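Local coordinates for PAN2-PAN3 deadenylation complex catalytic subunit pan2 (Neurospora crassa, PDB 4CZV), which probably shortens mRNA poly(A) tails as the catalytic subunit of the PAN deadenylation complex, represented here by its N-terminal WD-repeat beta-propeller domain, at residues Y225-D230 with M237-F242. Numbering follows the deposited sequence.
Sequences YVKVFD and MNPVPF
The outer beta hairpin of a four-stranded antiparallel propeller blade joins residues 225-230 to the edge segment 237-242. Val226 and Val240 form a hydrogen-bonded pair, Val226 N to Val240 O and Val240 N to Val226 O both 2.9 Å. Beyond this pair the strands part and a water fills in, accepting from Val228 N (2.8 Å) and donating to Met237 O. Direct bonding returns where Met237 N reaches Val228 O at 2.9 Å. On the face carrying the valines, Val228 spreads its branches: CG2 meets Val240 CG2 at 3.7 Å, while CG1, anti to the backbone N (chi1 -170°), touches Met237 SD at 3.6 Å. The methionine chain, extended beyond CG, carries its methyl onward to Asp230, whose OD2 is hydrogen-bonded to Asn233 ND2. Shortening Met237 to an alanine would remove SD and CE, and would probably leave Val228 CG1 and the Asp230 methylene without their apolar cover. Pro239 lies on the other face, its CG 3.9 Å from Lys227 CD and its CB at the same distance from Tyr225 CB, where the tyrosine side chain runs alongside the proline ring.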
ATOM      1  N   TYR A 225     -13.995  10.217  -7.338  1.00 35.35           N
ATOM      2  CA  TYR A 225     -14.672   9.276  -6.455  1.00 37.31           C
ATOM      3  C   TYR A 225     -13.692   8.271  -5.861  1.00 35.12           C
ATOM      4  O   TYR A 225     -12.631   8.009  -6.423  1.00 34.61           O
ATOM      5  CB  TYR A 225     -15.773   8.494  -7.188  1.00 41.52           C
ATOM      6  CG  TYR A 225     -16.403   9.164  -8.389  1.00 45.87           C
ATOM      7  CD1 TYR A 225     -15.856   9.012  -9.657  1.00 47.93           C
ATOM      8  CD2 TYR A 225     -17.569   9.914  -8.263  1.00 47.74           C
ATOM      9  CE1 TYR A 225     -16.431   9.609 -10.764  1.00 49.73           C
ATOM     10  CE2 TYR A 225     -18.158  10.517  -9.370  1.00 49.85           C
ATOM     11  CZ  TYR A 225     -17.583  10.360 -10.617  1.00 50.15           C
ATOM     12  OH  TYR A 225     -18.153  10.950 -11.722  1.00 51.47           O
ATOM     13  N   VAL A 226     -14.068   7.721  -4.712  1.00 33.31           N
ATOM     14  CA  VAL A 226     -13.524   6.458  -4.250  1.00 31.30           C
ATOM     15  C   VAL A 226     -14.563   5.393  -4.578  1.00 30.79           C
ATOM     16  O   VAL A 226     -15.737   5.558  -4.255  1.00 30.37           O
ATOM     17  CB  VAL A 226     -13.228   6.462  -2.738  1.00 30.48           C
ATOM     18  CG1 VAL A 226     -12.897   5.058  -2.256  1.00 29.89           C
ATOM     19  CG2 VAL A 226     -12.105   7.412  -2.426  1.00 29.59           C
ATOM     20  N   LYS A 227     -14.142   4.321  -5.240  1.00 29.84           N
ATOM     21  CA  LYS A 227     -15.053   3.233  -5.578  1.00 29.25           C
ATOM     22  C   LYS A 227     -15.132   2.238  -4.428  1.00 26.53           C
ATOM     23  O   LYS A 227     -14.132   1.974  -3.759  1.00 24.67           O
ATOM     24  CB  LYS A 227     -14.607   2.533  -6.862  1.00 31.00           C
ATOM     25  CG  LYS A 227     -14.618   3.417  -8.091  1.00 32.45           C
ATOM     26  CD  LYS A 227     -16.036   3.800  -8.493  1.00 33.97           C
ATOM     27  CE  LYS A 227     -16.048   4.506  -9.841  1.00 36.52           C
ATOM     28  NZ  LYS A 227     -15.325   5.811  -9.827  1.00 37.58           N
ATOM     29  N   VAL A 228     -16.325   1.697  -4.195  1.00 25.57           N
ATOM     30  CA  VAL A 228     -16.572   0.829  -3.047  1.00 24.71           C
ATOM     31  C   VAL A 228     -17.265  -0.474  -3.455  1.00 26.24           C
ATOM     32  O   VAL A 228     -18.171  -0.472  -4.293  1.00 25.78           O
ATOM     33  CB  VAL A 228     -17.438   1.542  -1.980  1.00 23.80           C
ATOM     34  CG1 VAL A 228     -17.482   0.727  -0.698  1.00 23.17           C
ATOM     35  CG2 VAL A 228     -16.907   2.935  -1.692  1.00 23.48           C
ATOM     36  N   PHE A 229     -16.836  -1.581  -2.856  1.00 28.01           N
ATOM     37  CA  PHE A 229     -17.419  -2.891  -3.120  1.00 30.31           C
ATOM     38  C   PHE A 229     -17.774  -3.591  -1.809  1.00 31.32           C
ATOM     39  O   PHE A 229     -17.037  -3.495  -0.827  1.00 30.62           O
ATOM     40  CB  PHE A 229     -16.456  -3.756  -3.942  1.00 31.09           C
ATOM     41  CG  PHE A 229     -17.075  -5.022  -4.475  1.00 32.60           C
ATOM     42  CD1 PHE A 229     -17.699  -5.036  -5.712  1.00 33.37           C
ATOM     43  CD2 PHE A 229     -17.029  -6.198  -3.742  1.00 32.17           C
ATOM     44  CE1 PHE A 229     -18.268  -6.196  -6.208  1.00 33.91           C
ATOM     45  CE2 PHE A 229     -17.600  -7.361  -4.232  1.00 32.99           C
ATOM     46  CZ  PHE A 229     -18.220  -7.358  -5.469  1.00 33.42           C
ATOM     47  N   ASP A 230     -18.910  -4.287  -1.797  1.00 32.71           N
ATOM     48  CA  ASP A 230     -19.364  -5.027  -0.619  1.00 33.86           C
ATOM     49  C   ASP A 230     -18.851  -6.454  -0.665  1.00 34.19           C
ATOM     50  O   ASP A 230     -19.361  -7.262  -1.431  1.00 33.79           O
ATOM     51  CB  ASP A 230     -20.898  -5.038  -0.537  1.00 34.98           C
ATOM     52  CG  ASP A 230     -21.423  -5.565   0.800  1.00 36.00           C
ATOM     53  OD1 ASP A 230     -20.714  -6.327   1.491  1.00 36.34           O
ATOM     54  OD2 ASP A 230     -22.564  -5.214   1.163  1.00 37.44           O
ATOM     55  N   MET A 237     -20.966  -1.012  -4.671  1.00 38.12           N
ATOM     56  CA  MET A 237     -21.736   0.045  -4.028  1.00 39.59           C
ATOM     57  C   MET A 237     -21.661   1.335  -4.819  1.00 40.91           C
ATOM     58  O   MET A 237     -20.908   1.438  -5.788  1.00 40.90           O
ATOM     59  CB  MET A 237     -21.232   0.309  -2.613  1.00 39.09           C
ATOM     60  CG  MET A 237     -21.309  -0.866  -1.682  1.00 39.55           C
ATOM     61  SD  MET A 237     -20.859  -0.334  -0.026  1.00 53.14           S
ATOM     62  CE  MET A 237     -20.766  -1.907   0.795  1.00 38.75           C
ATOM     63  N   ASN A 238     -22.439   2.324  -4.391  1.00 43.19           N
ATOM     64  CA  ASN A 238     -22.371   3.653  -4.977  1.00 44.79           C
ATOM     65  C   ASN A 238     -21.024   4.303  -4.695  1.00 43.54           C
ATOM     66  O   ASN A 238     -20.546   4.280  -3.559  1.00 43.66           O
ATOM     67  CB  ASN A 238     -23.494   4.546  -4.440  1.00 46.87           C
ATOM     68  CG  ASN A 238     -24.870   4.059  -4.838  1.00 49.26           C
ATOM     69  OD1 ASN A 238     -25.684   3.705  -3.984  1.00 50.04           O
ATOM     70  ND2 ASN A 238     -25.142   4.045  -6.140  1.00 50.52           N
ATOM     71  N   PRO A 239     -20.405   4.877  -5.732  1.00 42.46           N
ATOM     72  CA  PRO A 239     -19.161   5.632  -5.567  1.00 40.93           C
ATOM     73  C   PRO A 239     -19.289   6.705  -4.488  1.00 39.67           C
ATOM     74  O   PRO A 239     -20.327   7.359  -4.400  1.00 40.66           O
ATOM     75  CB  PRO A 239     -18.950   6.262  -6.947  1.00 41.46           C
ATOM     76  CG  PRO A 239     -19.608   5.308  -7.885  1.00 42.10           C
ATOM     77  CD  PRO A 239     -20.811   4.783  -7.146  1.00 43.04           C
ATOM     78  N   VAL A 240     -18.258   6.861  -3.664  1.00 38.39           N
ATOM     79  CA  VAL A 240     -18.251   7.917  -2.662  1.00 38.22           C
ATOM     80  C   VAL A 240     -17.562   9.141  -3.247  1.00 37.98           C
ATOM     81  O   VAL A 240     -16.397   9.068  -3.651  1.00 37.82           O
ATOM     82  CB  VAL A 240     -17.542   7.480  -1.366  1.00 37.81           C
ATOM     83  CG1 VAL A 240     -17.507   8.624  -0.370  1.00 38.75           C
ATOM     84  CG2 VAL A 240     -18.238   6.271  -0.765  1.00 37.10           C
ATOM     85  N   PRO A 241     -18.287  10.268  -3.312  1.00 37.28           N
ATOM     86  CA  PRO A 241     -17.735  11.480  -3.922  1.00 36.42           C
ATOM     87  C   PRO A 241     -16.484  11.965  -3.203  1.00 35.55           C
ATOM     88  O   PRO A 241     -16.384  11.883  -1.978  1.00 35.60           O
ATOM     89  CB  PRO A 241     -18.878  12.497  -3.791  1.00 36.64           C
ATOM     90  CG  PRO A 241     -19.723  11.988  -2.684  1.00 36.88           C
ATOM     91  CD  PRO A 241     -19.637  10.491  -2.767  1.00 38.30           C
ATOM     92  N   PHE A 242     -15.526  12.439  -3.986  1.00 34.08           N
ATOM     93  CA  PHE A 242     -14.316  13.039  -3.453  1.00 32.14           C
ATOM     94  C   PHE A 242     -13.819  14.041  -4.476  1.00 32.15           C
ATOM     95  O   PHE A 242     -13.004  13.714  -5.341  1.00 31.82           O
ATOM     96  CB  PHE A 242     -13.254  11.981  -3.155  1.00 30.17           C
ATOM     97  CG  PHE A 242     -12.064  12.509  -2.404  1.00 28.83           C
ATOM     98  CD1 PHE A 242     -12.119  12.691  -1.031  1.00 27.61           C
ATOM     99  CD2 PHE A 242     -10.892  12.826  -3.070  1.00 28.67           C
ATOM    100  CE1 PHE A 242     -11.024  13.175  -0.335  1.00 27.12           C
ATOM    101  CE2 PHE A 242      -9.793  13.311  -2.381  1.00 28.19           C
ATOM    102  CZ  PHE A 242      -9.858  13.483  -1.009  1.00 27.54           C
TER
HETATM  103  O   HOH W   1     -18.184   2.282  -6.230  1.00 30.65           O